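Local atomic coordinates of NanS-p (Escherichia phage vB_EcoP_24B, PDB entry 6YP6), a protein that probably acts as a phage-encoded carbohydrate esterase and binds carbohydrate. Residues V89-W94 / H195-T200; A115-Q120 / V128-A133; Q72-F77 / A213-S218; A156-G161 / T168-G173; G40-L45 / P206-S211. One frame throughout, in Å; residues are numbered along the deposited sequence. Where two conformers were deposited one is given.

Interaction 1 (V89-W94 / H195-T200); sequences VMAFYW and HVTDIT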
# COMPACT_ATOMS: atom_id res chain seq x y z
N VAL A 89 -5.44 8.14 4.74
CA VAL A 89 -4.64 7.27 5.59
C VAL A 89 -3.25 7.12 4.98
O VAL A 89 -2.27 7.63 5.53
CB VAL A 89 -5.31 5.89 5.82
CG1 VAL A 89 -4.46 5.06 6.77
CG2 VAL A 89 -6.72 6.06 6.36
N MET A 90 -3.13 6.43 3.85
CA MET A 90 -1.82 6.15 3.28
C MET A 90 -1.98 5.66 1.85
O MET A 90 -3.07 5.28 1.42
CB MET A 90 -1.08 5.12 4.13
CG MET A 90 -1.72 3.75 4.17
SD MET A 90 -0.93 2.75 5.42
CE MET A 90 -2.10 1.41 5.54
N ALA A 91 -0.87 5.65 1.14
CA ALA A 91 -0.77 5.15 -0.22
C ALA A 91 0.43 4.22 -0.35
O ALA A 91 1.43 4.34 0.36
CB ALA A 91 -0.59 6.31 -1.22
N PHE A 92 0.31 3.32 -1.32
CA PHE A 92 1.34 2.36 -1.72
C PHE A 92 1.66 2.63 -3.19
O PHE A 92 0.79 2.47 -4.05
CB PHE A 92 0.82 0.92 -1.61
CG PHE A 92 0.44 0.53 -0.21
CD1 PHE A 92 -0.81 0.87 0.29
CD2 PHE A 92 1.32 -0.15 0.61
CE1 PHE A 92 -1.16 0.54 1.60
CE2 PHE A 92 0.97 -0.47 1.93
CZ PHE A 92 -0.28 -0.13 2.41
N TYR A 93 2.91 3.02 -3.47
CA TYR A 93 3.37 3.25 -4.83
C TYR A 93 4.55 2.34 -5.11
O TYR A 93 5.52 2.29 -4.34
CB TYR A 93 3.84 4.69 -5.04
CG TYR A 93 2.86 5.73 -4.68
CD1 TYR A 93 1.68 5.87 -5.37
CD2 TYR A 93 3.13 6.62 -3.63
CE1 TYR A 93 0.77 6.86 -5.01
CE2 TYR A 93 2.24 7.60 -3.27
CZ TYR A 93 1.06 7.71 -3.96
OH TYR A 93 0.18 8.71 -3.61
N TRP A 94 4.52 1.65 -6.25
CA TRP A 94 5.62 0.78 -6.67
C TRP A 94 5.90 1.05 -8.14
O TRP A 94 5.47 0.27 -9.02
CB TRP A 94 5.31 -0.69 -6.40
CG TRP A 94 6.44 -1.64 -6.65
CD1 TRP A 94 7.72 -1.37 -7.08
CD2 TRP A 94 6.35 -3.05 -6.52
NE1 TRP A 94 8.42 -2.54 -7.22
CE2 TRP A 94 7.60 -3.59 -6.88
CE3 TRP A 94 5.32 -3.92 -6.13
CZ2 TRP A 94 7.85 -4.95 -6.86
CZ3 TRP A 94 5.57 -5.27 -6.11
CH2 TRP A 94 6.83 -5.78 -6.47
N HIS A 195 6.99 2.33 -1.95
CA HIS A 195 6.87 3.53 -1.13
C HIS A 195 5.52 3.51 -0.45
O HIS A 195 4.49 3.37 -1.10
CB HIS A 195 6.92 4.78 -1.99
CG HIS A 195 8.10 4.87 -2.86
ND1 HIS A 195 9.17 5.68 -2.58
CD2 HIS A 195 8.36 4.26 -4.03
CE1 HIS A 195 10.06 5.55 -3.55
NE2 HIS A 195 9.59 4.69 -4.44
N VAL A 196 5.54 3.65 0.87
CA VAL A 196 4.32 3.73 1.67
C VAL A 196 4.35 5.10 2.34
O VAL A 196 5.35 5.46 2.96
CB VAL A 196 4.27 2.61 2.71
CG1 VAL A 196 2.92 2.59 3.39
CG2 VAL A 196 4.56 1.26 2.06
N THR A 197 3.28 5.87 2.18
CA THR A 197 3.33 7.27 2.62
C THR A 197 1.95 7.76 3.00
O THR A 197 0.96 7.28 2.46
CB THR A 197 3.91 8.15 1.49
OG1 THR A 197 3.93 9.52 1.89
CG2 THR A 197 3.11 8.03 0.20
N ASP A 198 1.88 8.76 3.88
CA ASP A 198 0.61 9.43 4.13
C ASP A 198 0.35 10.61 3.19
O ASP A 198 -0.62 11.33 3.40
CB ASP A 198 0.41 9.82 5.60
CG ASP A 198 1.25 11.00 6.04
OD1 ASP A 198 2.33 11.20 5.47
OD2 ASP A 198 0.79 11.73 6.96
N ILE A 199 1.17 10.77 2.13
CA ILE A 199 0.83 11.54 0.94
C ILE A 199 1.05 13.04 1.10
O ILE A 199 1.75 13.67 0.31
CB ILE A 199 -0.61 11.25 0.46
CG1 ILE A 199 -0.87 9.75 0.25
CG2 ILE A 199 -0.90 12.04 -0.82
CD1 ILE A 199 -2.34 9.41 0.07
N THR A 200 0.40 13.63 2.10
CA THR A 200 0.25 15.06 2.22
C THR A 200 0.88 15.56 3.51
O THR A 200 0.98 14.83 4.50
CB THR A 200 -1.25 15.40 2.17
OG1 THR A 200 -1.43 16.81 2.31
CG2 THR A 200 -2.05 14.72 3.29
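Ala91 and Tyr93 pair with Thr197 and His195 across two neighbouring antiparallel strands, 88-95 and 193-197, in the seven-stranded sheet of a beta sandwich. Each pairing is a hydrogen-bonded one, so four backbone bonds join the strands; the shortest run from Ala91 N to Thr197 O, 2.8 Å, and from His195 N to Tyr93 O, 2.8 Å. Between them sits the non-hydrogen-bonded pair Phe92 and Val196.

Apolar contacts occupy both faces. Toward the opposing sheet, where Phe92 also meets Cys75, the Phe92 ring and Val196 lie side by side, with CD2 of Phe92 3.8 Å from CG2 of Val196. On the other face, CE2 of Tyr93 approaches CG2 of Thr197 at 3.6 Å. Beyond the strand end, Ile199 turns its CG1 to within 3.8 Å of the CB of Ala91, a residue small enough to let this branch settle close to the strand.

Polar side chains shape the exit from the strand. Thr197 OG1, anti to the backbone N (chi1 178°), accepts from Ile199 N at 3.0 Å in an ST turn and also bonds to Trp54 O. The Asp198 carboxylate is buried but well partnered, by Lys47, Ser53, Trp54 N and Thr204. His195 NE2 hydrogen-bonds to Ala190 O, while its ring edge lies in plane with Tyr93 O, CD2 being 3.5 Å from that oxygen.

Interaction 2 (A115-Q120 / V128-A133); sequences AAFYIQ and VMYHNA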
# COMPACT_ATOMS: atom_id res chain seq x y z
N ALA A 115 1.86 -0.82 -8.19
CA ALA A 115 0.96 -0.39 -7.14
C ALA A 115 0.84 1.12 -7.21
O ALA A 115 1.84 1.82 -7.36
CB ALA A 115 1.46 -0.78 -5.76
N ALA A 116 -0.39 1.62 -7.08
CA ALA A 116 -0.65 3.05 -6.94
C ALA A 116 -1.98 3.18 -6.22
O ALA A 116 -2.98 3.66 -6.78
CB ALA A 116 -0.64 3.77 -8.28
N PHE A 117 -2.02 2.67 -5.00
CA PHE A 117 -3.26 2.42 -4.30
C PHE A 117 -3.30 3.23 -3.02
O PHE A 117 -2.32 3.23 -2.27
CB PHE A 117 -3.38 0.93 -3.95
CG PHE A 117 -3.13 0.01 -5.11
CD1 PHE A 117 -3.74 0.22 -6.33
CD2 PHE A 117 -2.25 -1.05 -5.00
CE1 PHE A 117 -3.49 -0.63 -7.42
CE2 PHE A 117 -2.01 -1.91 -6.06
CZ PHE A 117 -2.62 -1.69 -7.27
N TYR A 118 -4.40 3.94 -2.77
CA TYR A 118 -4.48 4.76 -1.57
C TYR A 118 -5.77 4.50 -0.83
O TYR A 118 -6.78 4.03 -1.38
CB TYR A 118 -4.24 6.25 -1.88
CG TYR A 118 -5.27 6.92 -2.76
CD1 TYR A 118 -5.18 6.85 -4.15
CD2 TYR A 118 -6.31 7.64 -2.21
CE1 TYR A 118 -6.12 7.48 -4.95
CE2 TYR A 118 -7.25 8.27 -3.01
CZ TYR A 118 -7.15 8.18 -4.38
OH TYR A 118 -8.07 8.77 -5.22
N ILE A 119 -5.72 4.84 0.45
CA ILE A 119 -6.78 4.58 1.40
C ILE A 119 -7.22 5.94 1.96
O ILE A 119 -6.38 6.72 2.43
CB ILE A 119 -6.30 3.63 2.51
CG1 ILE A 119 -5.85 2.29 1.94
CG2 ILE A 119 -7.38 3.46 3.58
CD1 ILE A 119 -5.11 1.43 2.94
N GLN A 120 -8.52 6.22 1.88
CA GLN A 120 -9.09 7.53 2.16
C GLN A 120 -10.52 7.32 2.61
O GLN A 120 -11.19 6.41 2.11
CB GLN A 120 -9.07 8.36 0.87
CG GLN A 120 -9.61 9.77 0.99
CD GLN A 120 -9.83 10.42 -0.36
OE1 GLN A 120 -10.06 9.73 -1.36
NE2 GLN A 120 -9.78 11.75 -0.39
N VAL A 128 -10.67 2.13 -0.77
CA VAL A 128 -9.43 1.80 -1.45
C VAL A 128 -9.55 2.31 -2.88
O VAL A 128 -10.49 1.93 -3.59
CB VAL A 128 -9.17 0.29 -1.46
CG1 VAL A 128 -7.84 0.00 -2.11
CG2 VAL A 128 -9.25 -0.32 -0.08
N MET A 129 -8.60 3.14 -3.32
CA MET A 129 -8.65 3.83 -4.59
C MET A 129 -7.39 3.53 -5.39
O MET A 129 -6.33 3.27 -4.84
CB MET A 129 -8.69 5.35 -4.33
CG MET A 129 -9.81 5.82 -3.44
SD MET A 129 -11.47 5.59 -4.12
CE MET A 129 -11.42 6.66 -5.54
N TYR A 130 -7.52 3.61 -6.72
CA TYR A 130 -6.42 3.44 -7.65
C TYR A 130 -6.11 4.79 -8.29
O TYR A 130 -6.96 5.35 -8.99
CB TYR A 130 -6.80 2.40 -8.71
CG TYR A 130 -5.74 2.00 -9.71
CD1 TYR A 130 -4.39 2.18 -9.48
CD2 TYR A 130 -6.12 1.38 -10.89
CE1 TYR A 130 -3.44 1.77 -10.42
CE2 TYR A 130 -5.19 0.98 -11.83
CZ TYR A 130 -3.84 1.17 -11.59
OH TYR A 130 -2.93 0.78 -12.54
N HIS A 131 -4.90 5.29 -8.05
CA HIS A 131 -4.46 6.57 -8.61
C HIS A 131 -3.94 6.34 -10.03
O HIS A 131 -2.73 6.30 -10.30
CB HIS A 131 -3.39 7.17 -7.72
CG HIS A 131 -3.03 8.58 -8.06
ND1 HIS A 131 -2.30 9.37 -7.19
CD2 HIS A 131 -3.29 9.36 -9.14
CE1 HIS A 131 -2.12 10.56 -7.73
NE2 HIS A 131 -2.70 10.58 -8.91
N ASN A 132 -4.88 6.17 -10.95
CA ASN A 132 -4.52 5.90 -12.34
C ASN A 132 -5.10 6.94 -13.30
O ASN A 132 -4.97 6.75 -14.51
CB ASN A 132 -4.89 4.48 -12.77
CG ASN A 132 -6.36 4.31 -13.01
OD1 ASN A 132 -7.20 4.94 -12.37
ND2 ASN A 132 -6.69 3.44 -13.95
N ALA A 133 -5.65 8.04 -12.79
CA ALA A 133 -6.19 9.11 -13.61
C ALA A 133 -5.46 10.41 -13.31
O ALA A 133 -4.88 10.59 -12.25
CB ALA A 133 -7.69 9.28 -13.35
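Ala116 O receives the backbone N-H of His131 at 2.8 Å, and it also lies at the edge of the Tyr130 ring, in its plane, 3.4 Å from CD1. Two further backbone bonds join Tyr118 and Met129, each residue giving its N-H to the other's carbonyl.

On the face that carries Tyr118 and Met129 the main side-chain contact is a CH-pi one. CG of Tyr118 sits between its own backbone N and carbonyl carbon (chi1 64°), and the ring lies against Met129, whose CB stands 3.4 Å from the ring centroid, 19° off the normal. Methionine suits the place because its unbranched chain lets CG follow CB onto the ring, 3.6 Å from CE2 of Tyr118, as the two side chains cross. The phenol oxygen bonds to Asn139, and CB of His131 meets the ring edge.

On the opposite face Phe117 and Tyr130 bring their rings together obliquely, planes 52° apart, with CE1 of Phe117 3.6 Å from CD1 of Tyr130. Phe117 also stacks on Phe157 of the facing sheet, whereas the Tyr130 hydroxyl reaches Thr182 N. The arrangement is a beta hairpin, 113-121 with 125-130, its Phe117/Tyr130 face turned to the core of a beta sandwich.

Interaction 3 (Q72-F77 / A213-S218); sequences QIRCRF and AVEVNS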
# COMPACT_ATOMS: atom_id res chain seq x y z
N GLN A 72 1.20 -11.61 -4.12
CA GLN A 72 0.36 -10.59 -3.50
C GLN A 72 1.20 -9.48 -2.91
O GLN A 72 2.34 -9.68 -2.48
CB GLN A 72 -0.51 -11.18 -2.38
CG GLN A 72 -1.48 -12.27 -2.80
CD GLN A 72 -2.55 -12.48 -1.77
OE1 GLN A 72 -2.35 -12.25 -0.57
NE2 GLN A 72 -3.72 -12.88 -2.22
N ILE A 73 0.61 -8.28 -2.89
CA ILE A 73 1.05 -7.15 -2.07
C ILE A 73 0.03 -7.06 -0.94
O ILE A 73 -1.17 -7.02 -1.22
CB ILE A 73 1.04 -5.85 -2.89
CG1 ILE A 73 1.88 -5.97 -4.16
CG2 ILE A 73 1.47 -4.66 -2.02
CD1 ILE A 73 1.72 -4.79 -5.11
N ARG A 74 0.47 -7.04 0.32
CA ARG A 74 -0.48 -7.10 1.43
C ARG A 74 -0.07 -6.18 2.57
O ARG A 74 1.10 -5.88 2.79
CB ARG A 74 -0.69 -8.52 1.95
CG ARG A 74 0.55 -9.22 2.40
CD ARG A 74 0.18 -10.53 3.07
NE ARG A 74 1.33 -11.34 3.46
CZ ARG A 74 1.96 -11.25 4.62
NH1 ARG A 74 1.60 -10.36 5.53
NH2 ARG A 74 2.98 -12.06 4.88
N CYS A 75 -1.09 -5.76 3.33
CA CYS A 75 -0.88 -4.97 4.53
C CYS A 75 -2.03 -5.22 5.50
O CYS A 75 -3.19 -5.26 5.09
CB CYS A 75 -0.83 -3.48 4.18
SG CYS A 75 -0.66 -2.32 5.56
N ARG A 76 -1.70 -5.34 6.78
CA ARG A 76 -2.68 -5.35 7.86
C ARG A 76 -2.47 -4.09 8.68
O ARG A 76 -1.34 -3.80 9.11
CB ARG A 76 -2.55 -6.62 8.70
CG ARG A 76 -3.55 -6.69 9.85
CD ARG A 76 -3.70 -8.09 10.41
NE ARG A 76 -4.79 -8.18 11.40
CZ ARG A 76 -4.64 -8.08 12.72
NH1 ARG A 76 -3.45 -7.90 13.29
NH2 ARG A 76 -5.71 -8.17 13.50
N PHE A 77 -3.55 -3.33 8.90
CA PHE A 77 -3.46 -1.98 9.45
C PHE A 77 -4.73 -1.65 10.22
O PHE A 77 -5.77 -2.28 10.04
CB PHE A 77 -3.24 -0.94 8.32
CG PHE A 77 -4.44 -0.77 7.44
CD1 PHE A 77 -4.69 -1.66 6.40
CD2 PHE A 77 -5.36 0.23 7.68
CE1 PHE A 77 -5.83 -1.53 5.62
CE2 PHE A 77 -6.50 0.36 6.91
CZ PHE A 77 -6.73 -0.52 5.87
N ALA A 213 3.84 -6.72 3.21
CA ALA A 213 4.68 -7.70 2.54
C ALA A 213 4.35 -7.76 1.05
O ALA A 213 3.24 -7.44 0.63
CB ALA A 213 4.52 -9.11 3.13
N VAL A 214 5.34 -8.20 0.28
CA VAL A 214 5.11 -8.68 -1.08
C VAL A 214 5.59 -10.11 -1.12
O VAL A 214 6.73 -10.39 -0.72
CB VAL A 214 5.80 -7.81 -2.15
CG1 VAL A 214 5.50 -8.37 -3.53
CG2 VAL A 214 5.35 -6.36 -2.04
N GLU A 215 4.73 -11.01 -1.57
CA GLU A 215 5.03 -12.43 -1.67
C GLU A 215 4.84 -12.86 -3.11
O GLU A 215 3.99 -12.32 -3.83
CB GLU A 215 4.13 -13.23 -0.73
CG GLU A 215 4.46 -12.98 0.74
CD GLU A 215 3.42 -13.49 1.72
OE1 GLU A 215 2.22 -13.61 1.37
OE2 GLU A 215 3.81 -13.78 2.88
N VAL A 216 5.67 -13.82 -3.54
CA VAL A 216 5.66 -14.32 -4.90
C VAL A 216 5.43 -15.82 -4.83
O VAL A 216 6.06 -16.53 -4.04
CB VAL A 216 6.98 -13.99 -5.63
CG1 VAL A 216 6.96 -14.52 -7.03
CG2 VAL A 216 7.19 -12.47 -5.63
N ASN A 217 4.50 -16.31 -5.64
CA ASN A 217 4.22 -17.73 -5.65
C ASN A 217 5.46 -18.52 -6.03
O ASN A 217 6.27 -18.08 -6.85
CB ASN A 217 3.09 -18.03 -6.64
CG ASN A 217 1.77 -17.43 -6.21
OD1 ASN A 217 1.50 -17.28 -5.03
ND2 ASN A 217 0.95 -17.08 -7.19
N SER A 218 5.63 -19.70 -5.42
CA SER A 218 6.79 -20.54 -5.72
C SER A 218 6.36 -21.76 -6.51
O SER A 218 5.34 -22.37 -6.20
CB SER A 218 7.51 -20.98 -4.45
OG SER A 218 8.64 -21.80 -4.74
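Ile73 and Val214 form the tightly enclosed side of this contact, a non-hydrogen-bonded pair between antiparallel strands 71-79 and 207-216 in the second sheet of the beta sandwich. Their side chains lie side by side, CG1 of Ile73 4.1 Å from CG2 of Val214. Ile73 also rests on Trp94 of the opposing sheet, and Val214 on Leu5 and Leu6 of strand 3-9. Branched aliphatic residues fit here because they fill the interior and add no polar side-chain atom to satisfy.

Flanking this pair are two hydrogen-bonded ones, Gln72 with Glu215 and Arg74 with Ala213. The tightest of their four backbone bonds is Arg74 N to Ala213 O, 2.8 Å.

The outer face is more open, carrying partly exposed Gln72, Arg74 and Glu215. Arginine, long and flat, serves two purposes there. CG of Arg74 stands between backbone N and carbonyl carbon (chi1 57°), and the chain is extended to NE. Its guanidinium lies over Ala213, whose CB stands 3.6 Å above the plane and over its centre; alanine is low enough to pass beneath. Its edge faces Glu215. Arg74 NE makes a weak bond to Glu215 OE1 at 3.2 Å. The stronger half of the salt bridge is Arg74 NH2 to Glu215 OE2, 2.8 Å long and nearly straight at 174°; the oxygen lies in the guanidinium plane, yet the nitrogen meets it from 58° above the carboxylate plane.

Interaction 4 (A156-G161 / T168-G173); sequences AFRFAG and TPVIDG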
# COMPACT_ATOMS: atom_id res chain seq x y z
N ALA A 156 -5.09 -6.73 0.38
CA ALA A 156 -4.12 -7.38 -0.48
C ALA A 156 -4.49 -7.10 -1.92
O ALA A 156 -5.65 -6.81 -2.24
CB ALA A 156 -4.02 -8.88 -0.21
N PHE A 157 -3.48 -7.21 -2.78
CA PHE A 157 -3.62 -7.10 -4.23
C PHE A 157 -3.00 -8.36 -4.80
O PHE A 157 -1.78 -8.55 -4.69
CB PHE A 157 -2.94 -5.83 -4.73
CG PHE A 157 -3.54 -4.60 -4.14
CD1 PHE A 157 -4.67 -4.04 -4.71
CD2 PHE A 157 -3.04 -4.05 -2.98
CE1 PHE A 157 -5.27 -2.92 -4.15
CE2 PHE A 157 -3.62 -2.93 -2.42
CZ PHE A 157 -4.75 -2.37 -3.01
N ARG A 158 -3.83 -9.23 -5.36
CA ARG A 158 -3.41 -10.54 -5.82
C ARG A 158 -3.15 -10.52 -7.32
O ARG A 158 -4.03 -10.14 -8.11
CB ARG A 158 -4.46 -11.61 -5.48
CG ARG A 158 -3.98 -13.03 -5.76
CD ARG A 158 -4.96 -14.11 -5.27
NE ARG A 158 -6.21 -14.04 -6.01
CZ ARG A 158 -7.41 -13.73 -5.50
NH1 ARG A 158 -7.58 -13.51 -4.20
NH2 ARG A 158 -8.44 -13.64 -6.32
N PHE A 159 -1.95 -10.94 -7.71
CA PHE A 159 -1.50 -11.09 -9.09
C PHE A 159 -1.62 -12.56 -9.48
O PHE A 159 -1.25 -13.45 -8.71
CB PHE A 159 -0.05 -10.62 -9.22
CG PHE A 159 0.14 -9.12 -9.09
CD1 PHE A 159 -0.01 -8.48 -7.86
CD2 PHE A 159 0.46 -8.36 -10.19
CE1 PHE A 159 0.15 -7.12 -7.74
CE2 PHE A 159 0.63 -6.98 -10.08
CZ PHE A 159 0.47 -6.37 -8.86
N ALA A 160 -2.13 -12.82 -10.68
CA ALA A 160 -2.45 -14.18 -11.10
C ALA A 160 -1.29 -14.91 -11.76
O ALA A 160 -1.31 -16.14 -11.83
CB ALA A 160 -3.62 -14.17 -12.08
N GLY A 161 -0.30 -14.19 -12.25
CA GLY A 161 0.79 -14.81 -12.96
C GLY A 161 0.55 -14.79 -14.46
O GLY A 161 -0.41 -14.19 -14.97
N THR A 168 -6.63 -8.71 -8.40
CA THR A 168 -7.83 -8.80 -7.58
C THR A 168 -7.55 -8.19 -6.22
O THR A 168 -6.65 -8.67 -5.51
CB THR A 168 -8.31 -10.24 -7.44
OG1 THR A 168 -8.55 -10.79 -8.74
CG2 THR A 168 -9.62 -10.31 -6.63
N PRO A 169 -8.28 -7.15 -5.82
CA PRO A 169 -8.13 -6.64 -4.46
C PRO A 169 -8.83 -7.59 -3.49
O PRO A 169 -9.86 -8.17 -3.82
CB PRO A 169 -8.83 -5.29 -4.52
CG PRO A 169 -9.93 -5.49 -5.57
CD PRO A 169 -9.41 -6.52 -6.53
N VAL A 170 -8.24 -7.76 -2.31
CA VAL A 170 -8.77 -8.62 -1.27
C VAL A 170 -8.94 -7.74 -0.04
O VAL A 170 -7.95 -7.23 0.51
CB VAL A 170 -7.87 -9.83 -0.98
CG1 VAL A 170 -8.62 -10.82 -0.11
CG2 VAL A 170 -7.41 -10.49 -2.28
N ILE A 171 -10.18 -7.54 0.39
CA ILE A 171 -10.54 -6.57 1.41
C ILE A 171 -11.08 -7.35 2.60
O ILE A 171 -12.12 -8.01 2.49
CB ILE A 171 -11.54 -5.54 0.87
CG1 ILE A 171 -10.86 -4.71 -0.23
CG2 ILE A 171 -12.08 -4.66 1.98
CD1 ILE A 171 -11.81 -3.83 -1.04
N ASP A 172 -10.36 -7.31 3.72
CA ASP A 172 -10.77 -8.06 4.91
C ASP A 172 -11.06 -9.53 4.57
O ASP A 172 -12.03 -10.12 5.05
CB ASP A 172 -11.93 -7.38 5.62
CG ASP A 172 -11.50 -6.10 6.33
OD1 ASP A 172 -10.31 -5.98 6.66
OD2 ASP A 172 -12.35 -5.23 6.58
N GLY A 173 -10.20 -10.11 3.73
CA GLY A 173 -10.27 -11.53 3.43
C GLY A 173 -11.24 -11.92 2.34
O GLY A 173 -11.40 -13.11 2.08
O HOH W 1 -6.11 -11.48 -10.06
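Arg158 begins its course along Thr168, with CB 3.7 Å from Thr168 O, the oxygen that accepts the backbone N-H of Arg158. CG then stands anti to the backbone N (chi1 -171°), and the aliphatic stem leans on Gln72 of the adjoining strand 71-79. A bend at chi3, 65°, turns NE out of the extended line; the guanidinium beyond it lies over Thr168. CZ comes 4.1 Å from CB of Thr168, which lies over one face of the flat group. Of the two terminal nitrogens, NH2 touches CG2 of Thr168 at 3.5 Å, while NH1 lies 3.6 Å from CG2 of Val170 and forms a salt bridge with Asp175 of strand 174-180. An arginine suits this partly exposed place: its stem and flat face cover beta-branched neighbours and its charge ends on an acid.

The strands 152-159 and 166-171 beneath it make a beta hairpin between strands 71-79 and 174-180 of the sheet, with Ala156 and Val170 as the other hydrogen-bonded pair. On the opposite face Phe157 and Pro169 meet, CE1 to CB 4.3 Å apart, and Phe157 also touches Leu142. Proline is tolerated because this pair is non-hydrogen-bonded, so its nitrogen is not needed by strand 152-159. At the Arg158-Thr168 pair one water bridges the strands: it accepts from Thr168 OG1 at 2.9 Å and donates to Arg158 O at 3.2 Å.

Interaction 5 (G40-L45 / P206-S211); sequences GKAVKL and PVLIDS
Leu45 and Ile209 meet at the apolar centre, where CD1 of Leu45 lies 3.7 Å from CG1 of Ile209 as the two side chains pass diagonally. Val43 lies alongside Ile209, its CG1 3.8 Å from the CB of that residue. Next to them CB of Leu45 touches CG1 of Val207 at 4.0 Å. These four branched residues share the face turned into the beta sandwich, where Trp54 covers Leu45 and Val207 and Met90 of the other sheet reaches Val207 and Ile209.

On the reverse face Leu208 makes the contact. Its CD2 sits over the small CB of Ala42, and its CD1 comes 3.9 Å from CG of Lys44. The lysine chain is extended, so its methylenes serve the apolar contact while the amine is carried away from it; Trp152 closes over Ala42 and Leu208.

Backbone bonds run between these faces, joining strand 41-46 to 207-216 in antiparallel order. Val43 and Ile209 exchange two, and Leu45 N reaches Val207 O at 2.8 Å, but the return bond from Val207 N to Leu45 O is weak at 3.3 Å. At the polar edge the chain turns a corner at Asp210. Asp210 OD1 and Lys41 O stand 3.3 Å apart as two acceptors. The contact thus rests on backbone bonds and apolar side chains, and the Asp210 carboxylate finds its donors, Arg76 and Thr38, outside both segments.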
# COMPACT_ATOMS: atom_id res chain seq x y z
N GLY A 40 0.93 -9.05 19.67
CA GLY A 40 0.57 -7.95 20.53
C GLY A 40 1.24 -6.63 20.18
O GLY A 40 1.26 -5.73 21.03
N LYS A 41 1.74 -6.49 18.96
CA LYS A 41 2.54 -5.33 18.57
C LYS A 41 2.00 -4.70 17.30
O LYS A 41 1.29 -5.33 16.51
CB LYS A 41 4.00 -5.75 18.30
CG LYS A 41 4.70 -6.36 19.48
CD LYS A 41 4.93 -5.33 20.57
CE LYS A 41 5.76 -5.90 21.70
NZ LYS A 41 6.16 -4.81 22.64
N ALA A 42 2.37 -3.44 17.12
CA ALA A 42 2.11 -2.70 15.89
C ALA A 42 3.10 -1.54 15.87
O ALA A 42 3.74 -1.23 16.87
CB ALA A 42 0.68 -2.17 15.86
N VAL A 43 3.23 -0.89 14.72
CA VAL A 43 3.98 0.36 14.62
C VAL A 43 3.00 1.47 14.29
O VAL A 43 2.21 1.36 13.35
CB VAL A 43 5.19 0.27 13.68
CG1 VAL A 43 4.77 0.15 12.22
CG2 VAL A 43 6.11 1.49 13.88
N LYS A 44 3.02 2.52 15.09
CA LYS A 44 2.14 3.66 14.96
C LYS A 44 2.87 4.75 14.19
O LYS A 44 3.95 5.20 14.61
CB LYS A 44 1.75 4.15 16.35
CG LYS A 44 0.89 5.41 16.38
CD LYS A 44 0.49 5.73 17.82
CE LYS A 44 -0.11 7.12 17.98
NZ LYS A 44 -0.38 7.44 19.41
N LEU A 45 2.27 5.17 13.09
CA LEU A 45 2.86 6.14 12.18
C LEU A 45 2.08 7.44 12.27
O LEU A 45 0.86 7.48 12.05
CB LEU A 45 2.86 5.61 10.75
CG LEU A 45 3.53 4.23 10.59
CD1 LEU A 45 3.40 3.76 9.16
CD2 LEU A 45 4.97 4.23 11.00
N PRO A 206 -3.73 9.03 12.02
CA PRO A 206 -2.71 8.13 12.58
C PRO A 206 -3.06 6.70 12.17
O PRO A 206 -4.24 6.33 12.13
CB PRO A 206 -2.82 8.35 14.09
CG PRO A 206 -3.42 9.72 14.21
CD PRO A 206 -4.40 9.81 13.08
N VAL A 207 -2.05 5.90 11.87
CA VAL A 207 -2.27 4.52 11.43
C VAL A 207 -1.32 3.59 12.17
O VAL A 207 -0.15 3.91 12.40
CB VAL A 207 -2.15 4.38 9.89
CG1 VAL A 207 -0.74 4.63 9.39
CG2 VAL A 207 -2.67 3.02 9.40
N LEU A 208 -1.84 2.42 12.53
CA LEU A 208 -1.06 1.34 13.10
C LEU A 208 -0.86 0.28 12.02
O LEU A 208 -1.82 -0.15 11.38
CB LEU A 208 -1.76 0.71 14.30
CG LEU A 208 -1.51 1.37 15.65
CD1 LEU A 208 -1.97 2.79 15.67
CD2 LEU A 208 -2.18 0.56 16.75
N ILE A 209 0.39 -0.12 11.82
CA ILE A 209 0.73 -1.15 10.85
C ILE A 209 1.17 -2.40 11.59
O ILE A 209 2.07 -2.35 12.44
CB ILE A 209 1.85 -0.67 9.90
CG1 ILE A 209 1.46 0.61 9.18
CG2 ILE A 209 2.25 -1.79 8.95
CD1 ILE A 209 0.35 0.46 8.26
N ASP A 210 0.54 -3.52 11.28
CA ASP A 210 0.94 -4.84 11.78
C ASP A 210 2.02 -5.44 10.88
O ASP A 210 3.05 -5.91 11.36
CB ASP A 210 -0.30 -5.74 11.80
CG ASP A 210 -0.14 -6.97 12.65
OD1 ASP A 210 0.48 -6.87 13.73
OD2 ASP A 210 -0.71 -8.02 12.30
N SER A 211 1.77 -5.41 9.57
CA SER A 211 2.70 -5.97 8.60
C SER A 211 2.45 -5.35 7.24
O SER A 211 1.35 -4.87 6.94
CB SER A 211 2.52 -7.49 8.51
OG SER A 211 1.22 -7.81 8.07

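From the N terminus, 40-45 comes first and waits for its partner until interaction 5 closes at 206-211. Segment 72-77 opens interaction 3, which closes last, at the C terminus; interactions 3 and 5 therefore cross, and they share strand 207-216. Interaction 1 is nested inside both. Within its loop lie two hairpins in series, interaction 2 and then interaction 4. Interactions 1 and 2 build one sheet through neighbouring strands 88-95 and 113-121; interactions 3, 4 and 5 belong to the other. Across the sandwich, Met90 of interaction 1 and Ile119 of interaction 2 both pack on Phe77 of interaction 3.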